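Local coordinates for Lin1840 protein (Listeria innocua serovar 6a, PDB 4ZOD) that probably hydrolyses terminal, non-reducing beta-D-glucosyl residues with release of beta-D-glucose, as a family 3 glycoside hydrolase, at residues Pro245-Lys250 against Gln291-Ala296; Phe607-Ser612 against Gly638-Gln643. The protein carries 1 engineered substitution. All coordinates share one frame; numbering follows the deposited sequence.

Contact 1: Pro245-Lys250 against Gln291-Ala296; sequences PATMNK and QFSMEA. With BGC (beta-D-glucopyranose), chain M.
M248 runs beside F292 in the same sense, where a loop of the N-terminal (beta/alpha)8-barrel-like domain meets helix 286-296. This is a Met-aromatic contact. M248 SD sits at the ring edge, 5.2 Å from the centroid of the F292 ring and 74° off its normal. The methyl group comes closer: M248 CE is 3.6 Å from F292 CD2. The M248 chain leaves the backbone with CG between N and the carbonyl carbon. A bend at chi3 (-80°) then turns the methyl to the phenyl group.

A296 CB points at the loop and packs 3.8 Å from both T247 O and M248 C. T247 CG2 reaches toward S293 OG. The aliphatic chain of K250 runs past E295 O, and K250 NZ stays 3.6 Å from that oxygen, too far to count as a bond. One water joins the two backbones by donating to M248 O and to F292 O.

Further out, hydrogen bonds tie the loop and the helix to their surroundings. T247 OG1 bonds T236 OG1, on barrel strand 233-236. R254, from helix 250-260, bonds E295 O, so the loop's following helix also grips the partner helix. N249 directs its CB away from helix 286-296. It is the N-cap of helix 250-260, and its OD1 takes the backbone N-H of L252. CG is anti to the backbone N (chi1 -170°). A beta-D-glucopyranose that is hydrogen-bonded to T212 and D242 brings its O6 to 3.0 Å from N249 OD1.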
ATOM      1  N   PRO B 245      -0.992 -14.419 -12.271  1.00 15.64           N
ATOM      2  CA  PRO B 245      -0.276 -15.252 -11.325  1.00 15.64           C
ATOM      3  C   PRO B 245       1.110 -15.601 -11.769  1.00 16.21           C
ATOM      4  O   PRO B 245       1.323 -16.029 -12.909  1.00 16.03           O
ATOM      5  CB  PRO B 245      -1.122 -16.519 -11.235  1.00 16.37           C
ATOM      6  CG  PRO B 245      -2.490 -16.039 -11.500  1.00 16.24           C
ATOM      7  CD  PRO B 245      -2.363 -14.914 -12.465  1.00 16.66           C
ATOM      8  N   ALA B 246       2.050 -15.487 -10.835  1.00 16.13           N
ATOM      9  CA  ALA B 246       3.468 -15.661 -11.201  1.00 20.01           C
ATOM     10  C   ALA B 246       3.699 -17.029 -11.855  1.00 22.51           C
ATOM     11  O   ALA B 246       4.461 -17.136 -12.814  1.00 21.43           O
ATOM     12  CB  ALA B 246       4.374 -15.499  -9.978  1.00 21.43           C
ATOM     13  N   THR B 247       2.987 -18.044 -11.351  1.00 22.73           N
ATOM     14  CA  THR B 247       3.223 -19.421 -11.771  1.00 21.49           C
ATOM     15  C   THR B 247       2.883 -19.629 -13.241  1.00 23.90           C
ATOM     16  O   THR B 247       3.565 -20.402 -13.849  1.00 21.08           O
ATOM     17  CB  THR B 247       2.455 -20.395 -10.920  1.00 22.96           C
ATOM     18  OG1 THR B 247       2.908 -20.290  -9.563  1.00 23.84           O
ATOM     19  CG2 THR B 247       2.692 -21.826 -11.369  1.00 24.32           C
ATOM     20  N   MET B 248       1.868 -18.935 -13.808  1.00 22.33           N
ATOM     21  CA  MET B 248       1.577 -19.031 -15.266  1.00 20.74           C
ATOM     22  C   MET B 248       1.966 -17.758 -16.037  1.00 21.95           C
ATOM     23  O   MET B 248       1.437 -17.490 -17.087  1.00 22.42           O
ATOM     24  CB  MET B 248       0.119 -19.462 -15.519  1.00 22.21           C
ATOM     25  CG  MET B 248      -0.941 -18.560 -14.923  1.00 18.69           C
ATOM     26  SD  MET B 248      -2.575 -18.648 -15.677  1.00 22.89           S
ATOM     27  CE  MET B 248      -2.426 -17.649 -17.155  1.00 21.38           C
ATOM     28  N   ASN B 249       2.939 -17.005 -15.516  1.00 24.94           N
ATOM     29  CA  ASN B 249       3.316 -15.678 -16.082  1.00 22.96           C
ATOM     30  C   ASN B 249       4.486 -15.881 -17.039  1.00 21.29           C
ATOM     31  O   ASN B 249       5.689 -15.890 -16.654  1.00 19.14           O
ATOM     32  CB  ASN B 249       3.624 -14.656 -14.964  1.00 21.60           C
ATOM     33  CG  ASN B 249       3.782 -13.231 -15.480  1.00 18.94           C
ATOM     34  OD1 ASN B 249       4.355 -13.038 -16.531  1.00 19.21           O
ATOM     35  ND2 ASN B 249       3.315 -12.225 -14.713  1.00 17.54           N
ATOM     36  N   LYS B 250       4.123 -16.068 -18.306  1.00 23.36           N
ATOM     37  CA  LYS B 250       5.083 -16.432 -19.317  1.00 24.11           C
ATOM     38  C   LYS B 250       6.160 -15.363 -19.435  1.00 21.72           C
ATOM     39  O   LYS B 250       7.350 -15.679 -19.488  1.00 20.47           O
ATOM     40  CB  LYS B 250       4.372 -16.740 -20.647  1.00 26.67           C
ATOM     41  CG  LYS B 250       5.327 -17.247 -21.681  1.00 34.25           C
ATOM     42  CD  LYS B 250       4.657 -17.450 -23.032  1.00 49.77           C
ATOM     43  CE  LYS B 250       5.703 -17.730 -24.125  1.00 56.12           C
ATOM     44  NZ  LYS B 250       5.905 -19.193 -24.291  1.00 62.17           N
ATOM     45  N   GLN B 291      -1.699 -26.292 -19.078  1.00 22.82           N
ATOM     46  CA  GLN B 291      -1.143 -25.706 -20.320  1.00 25.58           C
ATOM     47  C   GLN B 291      -0.353 -24.405 -20.077  1.00 27.40           C
ATOM     48  O   GLN B 291       0.820 -24.288 -20.504  1.00 23.42           O
ATOM     49  CB  GLN B 291      -2.248 -25.431 -21.320  1.00 26.73           C
ATOM     50  CG  GLN B 291      -1.694 -25.008 -22.657  1.00 28.87           C
ATOM     51  CD  GLN B 291      -2.775 -24.501 -23.560  1.00 33.71           C
ATOM     52  OE1 GLN B 291      -3.870 -25.064 -23.604  1.00 36.35           O
ATOM     53  NE2 GLN B 291      -2.478 -23.416 -24.300  1.00 37.03           N
ATOM     54  N   PHE B 292      -1.009 -23.430 -19.415  1.00 23.48           N
ATOM     55  CA  PHE B 292      -0.403 -22.105 -19.179  1.00 21.48           C
ATOM     56  C   PHE B 292       0.843 -22.222 -18.297  1.00 23.08           C
ATOM     57  O   PHE B 292       1.816 -21.480 -18.439  1.00 22.18           O
ATOM     58  CB  PHE B 292      -1.442 -21.156 -18.572  1.00 21.20           C
ATOM     59  CG  PHE B 292      -2.682 -21.013 -19.402  1.00 21.29           C
ATOM     60  CD1 PHE B 292      -2.679 -21.333 -20.782  1.00 21.03           C
ATOM     61  CD2 PHE B 292      -3.852 -20.561 -18.819  1.00 19.01           C
ATOM     62  CE1 PHE B 292      -3.840 -21.213 -21.519  1.00 22.13           C
ATOM     63  CE2 PHE B 292      -4.994 -20.376 -19.555  1.00 21.59           C
ATOM     64  CZ  PHE B 292      -5.006 -20.724 -20.898  1.00 23.51           C
ATOM     65  N   SER B 293       0.824 -23.187 -17.387  1.00 23.78           N
ATOM     66  CA  SER B 293       1.950 -23.314 -16.461  1.00 24.76           C
ATOM     67  C   SER B 293       3.161 -23.927 -17.201  1.00 23.53           C
ATOM     68  O   SER B 293       4.282 -23.489 -17.033  1.00 20.62           O
ATOM     69  CB  SER B 293       1.547 -24.126 -15.214  1.00 25.91           C
ATOM     70  OG  SER B 293       0.756 -23.353 -14.330  1.00 24.97           O
ATOM     71  N   MET B 294       2.897 -24.910 -18.052  1.00 26.35           N
ATOM     72  CA  MET B 294       3.943 -25.520 -18.893  1.00 28.76           C
ATOM     73  C   MET B 294       4.443 -24.517 -19.946  1.00 25.22           C
ATOM     74  O   MET B 294       5.643 -24.377 -20.195  1.00 26.51           O
ATOM     75  CB  MET B 294       3.400 -26.794 -19.545  1.00 32.53           C
ATOM     76  CG  MET B 294       4.385 -27.534 -20.440  1.00 39.64           C
ATOM     77  SD  MET B 294       5.863 -28.105 -19.614  1.00 37.77           S
ATOM     78  CE  MET B 294       5.242 -29.543 -18.733  1.00 33.37           C
ATOM     79  N   GLU B 295       3.547 -23.749 -20.540  1.00 23.30           N
ATOM     80  CA  GLU B 295       4.042 -22.698 -21.429  1.00 21.73           C
ATOM     81  C   GLU B 295       4.986 -21.730 -20.696  1.00 19.35           C
ATOM     82  O   GLU B 295       5.898 -21.212 -21.284  1.00 19.34           O
ATOM     83  CB  GLU B 295       2.866 -21.959 -22.047  1.00 22.07           C
ATOM     84  CG  GLU B 295       2.130 -22.753 -23.091  1.00 22.13           C
ATOM     85  CD  GLU B 295       0.867 -22.093 -23.581  1.00 29.51           C
ATOM     86  OE1 GLU B 295       0.402 -21.112 -22.993  1.00 34.63           O
ATOM     87  OE2 GLU B 295       0.298 -22.545 -24.564  1.00 36.96           O
ATOM     88  N   ALA B 296       4.757 -21.520 -19.393  1.00 18.64           N
ATOM     89  CA  ALA B 296       5.470 -20.484 -18.632  1.00 21.37           C
ATOM     90  C   ALA B 296       6.776 -21.029 -18.188  1.00 25.03           C
ATOM     91  O   ALA B 296       7.659 -20.273 -17.805  1.00 23.77           O
ATOM     92  CB  ALA B 296       4.656 -20.046 -17.427  1.00 21.51           C
TER
HETATM   93  C2  BGC M 803       5.108  -6.984 -20.261  1.00 46.61           C
HETATM   94  C3  BGC M 803       4.913  -6.826 -18.750  1.00 44.14           C
HETATM   95  C4  BGC M 803       3.517  -7.264 -18.255  1.00 41.90           C
HETATM   96  C5  BGC M 803       3.366  -8.681 -18.827  1.00 42.73           C
HETATM   97  C6  BGC M 803       2.292  -9.681 -18.459  1.00 40.19           C
HETATM   98  C1  BGC M 803       4.629  -8.389 -20.753  1.00 50.37           C
HETATM   99  O1  BGC M 803       4.441  -8.644 -22.159  1.00 55.42           O
HETATM  100  O2  BGC M 803       6.521  -6.696 -20.422  1.00 41.17           O
HETATM  101  O3  BGC M 803       5.386  -5.517 -18.371  1.00 40.92           O
HETATM  102  O4  BGC M 803       3.570  -7.228 -16.819  1.00 37.00           O
HETATM  103  O5  BGC M 803       3.325  -8.626 -20.238  1.00 57.24           O
HETATM  104  O6  BGC M 803       3.074 -10.893 -18.224  1.00 33.02           O
HETATM  105  O   HOH W   1       1.810 -19.127 -19.371  1.00 25.32           O

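Contact 2: Phe607-Ser612 against Gly638-Gln643; sequences FELKTS and GKEVIQ
F607 and E640 meet through a CH-pi contact between two strands that belong to different sheets. E640 CB stands over the centre of the F607 ring, 3.7 Å from the centroid and 2° off the ring normal. The E640 chain starts with CG anti to the backbone N and bends at chi2 (44°), which brings OE1 over the CD1 border on the same side as CB. E640 OE1 lies 3.4 Å from F607 CD1. The rim of the same ring reaches the facing backbone. G638 C lies near the ring plane at its edge, and F607 CZ is 3.8 Å from K639 C.

The polar bonds belong to the other carboxylate oxygen. E640 OE2 accepts V641 N at 3.0 Å through its anti lone pair and also forms a salt bridge with K549. Two partners thus help fix the rotation of the carboxylate, and the lysine probably favours its charged form.

Apolar packing continues further along both strands. L609 CD2 touches I642 CG1 at 3.9 Å as the two chains pass with opposite headings. I642 also packs on I630 and V628 of strand 624-632.

The short axes are 9.3 Å apart and 32° from parallel. Strand 607-611 pairs with strand 624-632, and strand 638-648 with strand 659-668. This face-to-face packing of two sheets is the beta sandwich of a fibronectin type III-like domain.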
ATOM      1  N   PHE B 607      32.535   4.119  18.999  1.00 31.85           N
ATOM      2  CA  PHE B 607      33.349   4.068  17.820  1.00 29.57           C
ATOM      3  C   PHE B 607      33.441   5.438  17.221  1.00 28.12           C
ATOM      4  O   PHE B 607      32.689   6.287  17.559  1.00 33.01           O
ATOM      5  CB  PHE B 607      32.832   3.085  16.795  1.00 27.87           C
ATOM      6  CG  PHE B 607      32.680   1.692  17.301  1.00 29.54           C
ATOM      7  CD1 PHE B 607      31.487   1.276  17.913  1.00 30.82           C
ATOM      8  CD2 PHE B 607      33.689   0.769  17.136  1.00 30.43           C
ATOM      9  CE1 PHE B 607      31.348  -0.017  18.382  1.00 24.81           C
ATOM     10  CE2 PHE B 607      33.541  -0.553  17.583  1.00 33.14           C
ATOM     11  CZ  PHE B 607      32.359  -0.948  18.200  1.00 32.16           C
ATOM     12  N   GLU B 608      34.462   5.642  16.408  1.00 35.45           N
ATOM     13  CA  GLU B 608      34.736   6.906  15.755  1.00 36.48           C
ATOM     14  C   GLU B 608      35.186   6.551  14.364  1.00 36.48           C
ATOM     15  O   GLU B 608      36.003   5.636  14.197  1.00 34.97           O
ATOM     16  CB  GLU B 608      35.855   7.573  16.472  1.00 42.69           C
ATOM     17  CG  GLU B 608      36.047   9.011  16.091  1.00 53.29           C
ATOM     18  CD  GLU B 608      36.790   9.794  17.174  1.00 60.75           C
ATOM     19  OE1 GLU B 608      36.547   9.538  18.375  1.00 54.43           O
ATOM     20  OE2 GLU B 608      37.592  10.682  16.819  1.00 57.40           O
ATOM     21  N   LEU B 609      34.607   7.224  13.368  1.00 32.01           N
ATOM     22  CA  LEU B 609      34.832   6.883  11.955  1.00 31.18           C
ATOM     23  C   LEU B 609      35.329   8.123  11.287  1.00 28.59           C
ATOM     24  O   LEU B 609      34.861   9.195  11.609  1.00 27.55           O
ATOM     25  CB  LEU B 609      33.512   6.439  11.242  1.00 30.07           C
ATOM     26  CG  LEU B 609      32.998   4.991  11.449  1.00 32.67           C
ATOM     27  CD1 LEU B 609      32.441   4.721  12.857  1.00 35.99           C
ATOM     28  CD2 LEU B 609      31.906   4.659  10.447  1.00 31.45           C
ATOM     29  N   LYS B 610      36.265   7.974  10.358  1.00 29.98           N
ATOM     30  CA  LYS B 610      36.648   9.075   9.471  1.00 33.96           C
ATOM     31  C   LYS B 610      36.910   8.523   8.069  1.00 27.31           C
ATOM     32  O   LYS B 610      37.553   7.489   7.878  1.00 28.60           O
ATOM     33  CB  LYS B 610      37.843   9.867  10.013  1.00 44.39           C
ATOM     34  CG  LYS B 610      39.140   9.098  10.148  1.00 54.14           C
ATOM     35  CD  LYS B 610      40.344  10.048  10.125  1.00 69.70           C
ATOM     36  CE  LYS B 610      41.623   9.318  10.556  1.00 71.23           C
ATOM     37  NZ  LYS B 610      42.806   9.738   9.749  1.00 74.65           N
ATOM     38  N   THR B 611      36.321   9.198   7.101  1.00 24.00           N
ATOM     39  CA  THR B 611      36.375   8.780   5.732  1.00 29.82           C
ATOM     40  C   THR B 611      37.532   9.509   5.095  1.00 28.64           C
ATOM     41  O   THR B 611      37.543  10.736   5.146  1.00 28.38           O
ATOM     42  CB  THR B 611      35.080   9.230   5.015  1.00 27.25           C
ATOM     43  OG1 THR B 611      33.976   8.605   5.640  1.00 24.67           O
ATOM     44  CG2 THR B 611      35.092   8.846   3.600  1.00 30.61           C
ATOM     45  N   SER B 612      38.454   8.813   4.446  1.00 29.20           N
ATOM     46  CA  SER B 612      39.518   9.554   3.685  1.00 33.34           C
ATOM     47  C   SER B 612      38.947  10.458   2.582  1.00 41.88           C
ATOM     48  O   SER B 612      37.812  10.295   2.166  1.00 37.81           O
ATOM     49  CB  SER B 612      40.503   8.617   3.045  1.00 30.72           C
ATOM     50  OG  SER B 612      40.869   7.619   3.969  1.00 35.99           O
ATOM     51  N   GLY B 638      34.157  -4.859  20.734  1.00 38.54           N
ATOM     52  CA  GLY B 638      32.893  -4.916  20.016  1.00 37.73           C
ATOM     53  C   GLY B 638      33.027  -4.836  18.507  1.00 41.44           C
ATOM     54  O   GLY B 638      34.118  -4.573  17.979  1.00 35.44           O
ATOM     55  N   LYS B 639      31.898  -5.081  17.838  1.00 36.01           N
ATOM     56  CA  LYS B 639      31.720  -4.819  16.416  1.00 29.96           C
ATOM     57  C   LYS B 639      30.773  -3.633  16.051  1.00 28.65           C
ATOM     58  O   LYS B 639      29.725  -3.406  16.682  1.00 27.76           O
ATOM     59  CB  LYS B 639      31.251  -6.077  15.772  1.00 27.97           C
ATOM     60  CG  LYS B 639      32.121  -7.259  16.080  1.00 29.25           C
ATOM     61  CD  LYS B 639      31.434  -8.456  15.523  1.00 33.28           C
ATOM     62  CE  LYS B 639      32.094  -9.754  15.929  1.00 36.81           C
ATOM     63  NZ  LYS B 639      32.073 -10.608  14.712  1.00 38.87           N
ATOM     64  N   GLU B 640      31.209  -2.857  15.061  1.00 27.19           N
ATOM     65  CA  GLU B 640      30.416  -1.797  14.402  1.00 25.17           C
ATOM     66  C   GLU B 640      30.165  -2.286  12.990  1.00 28.91           C
ATOM     67  O   GLU B 640      30.951  -3.067  12.422  1.00 25.83           O
ATOM     68  CB  GLU B 640      31.197  -0.503  14.360  1.00 25.51           C
ATOM     69  CG  GLU B 640      30.497   0.833  14.001  1.00 31.84           C
ATOM     70  CD  GLU B 640      29.151   1.046  14.663  1.00 29.62           C
ATOM     71  OE1 GLU B 640      29.046   1.874  15.628  1.00 31.30           O
ATOM     72  OE2 GLU B 640      28.206   0.384  14.176  1.00 29.40           O
ATOM     73  N   VAL B 641      29.041  -1.868  12.444  1.00 30.50           N
ATOM     74  CA  VAL B 641      28.710  -2.131  11.054  1.00 26.81           C
ATOM     75  C   VAL B 641      28.865  -0.815  10.303  1.00 28.30           C
ATOM     76  O   VAL B 641      28.004   0.077  10.413  1.00 24.54           O
ATOM     77  CB  VAL B 641      27.280  -2.639  10.888  1.00 24.46           C
ATOM     78  CG1 VAL B 641      26.985  -2.826   9.424  1.00 26.57           C
ATOM     79  CG2 VAL B 641      27.070  -3.979  11.625  1.00 28.08           C
ATOM     80  N   ILE B 642      29.960  -0.662   9.559  1.00 27.32           N
ATOM     81  CA  ILE B 642      30.112   0.551   8.738  1.00 27.18           C
ATOM     82  C   ILE B 642      29.149   0.459   7.558  1.00 24.12           C
ATOM     83  O   ILE B 642      29.012  -0.596   6.956  1.00 23.28           O
ATOM     84  CB  ILE B 642      31.563   0.659   8.233  1.00 29.81           C
ATOM     85  CG1 ILE B 642      32.497   0.946   9.426  1.00 34.86           C
ATOM     86  CG2 ILE B 642      31.734   1.723   7.167  1.00 26.19           C
ATOM     87  CD1 ILE B 642      33.976   0.745   9.127  1.00 34.65           C
ATOM     88  N   GLN B 643      28.511   1.559   7.181  1.00 24.24           N
ATOM     89  CA  GLN B 643      27.524   1.509   6.098  1.00 24.64           C
ATOM     90  C   GLN B 643      27.755   2.643   5.150  1.00 21.31           C
ATOM     91  O   GLN B 643      27.918   3.775   5.603  1.00 23.93           O
ATOM     92  CB  GLN B 643      26.071   1.585   6.652  1.00 25.56           C
ATOM     93  CG  GLN B 643      25.741   0.453   7.634  1.00 27.28           C
ATOM     94  CD  GLN B 643      24.612   0.812   8.570  1.00 24.62           C
ATOM     95  OE1 GLN B 643      23.629   1.400   8.146  1.00 21.81           O
ATOM     96  NE2 GLN B 643      24.744   0.465   9.832  1.00 22.81           N
TER

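Both contacts are partly buried, and they share no helix or strand. Contact 1 joins a loop and a helix in the N-terminal domain. Contact 2 joins two strands from the facing sheets of the fibronectin-like sandwich, near the edge of one. Their centres are 48 Å apart, on opposite sides of the chain's centre, and contact 1 lies wholly ahead of contact 2 in the sequence. Each has a phenylalanine, but the rings are used differently: one has a thioether at its edge, the other a methylene over its face. Contact 1 is bridged by water, and a sugar lies next to N249 of its loop. Contact 2 sets its ring against a side chain and backbone, with its buried acid held from outside by a lysine.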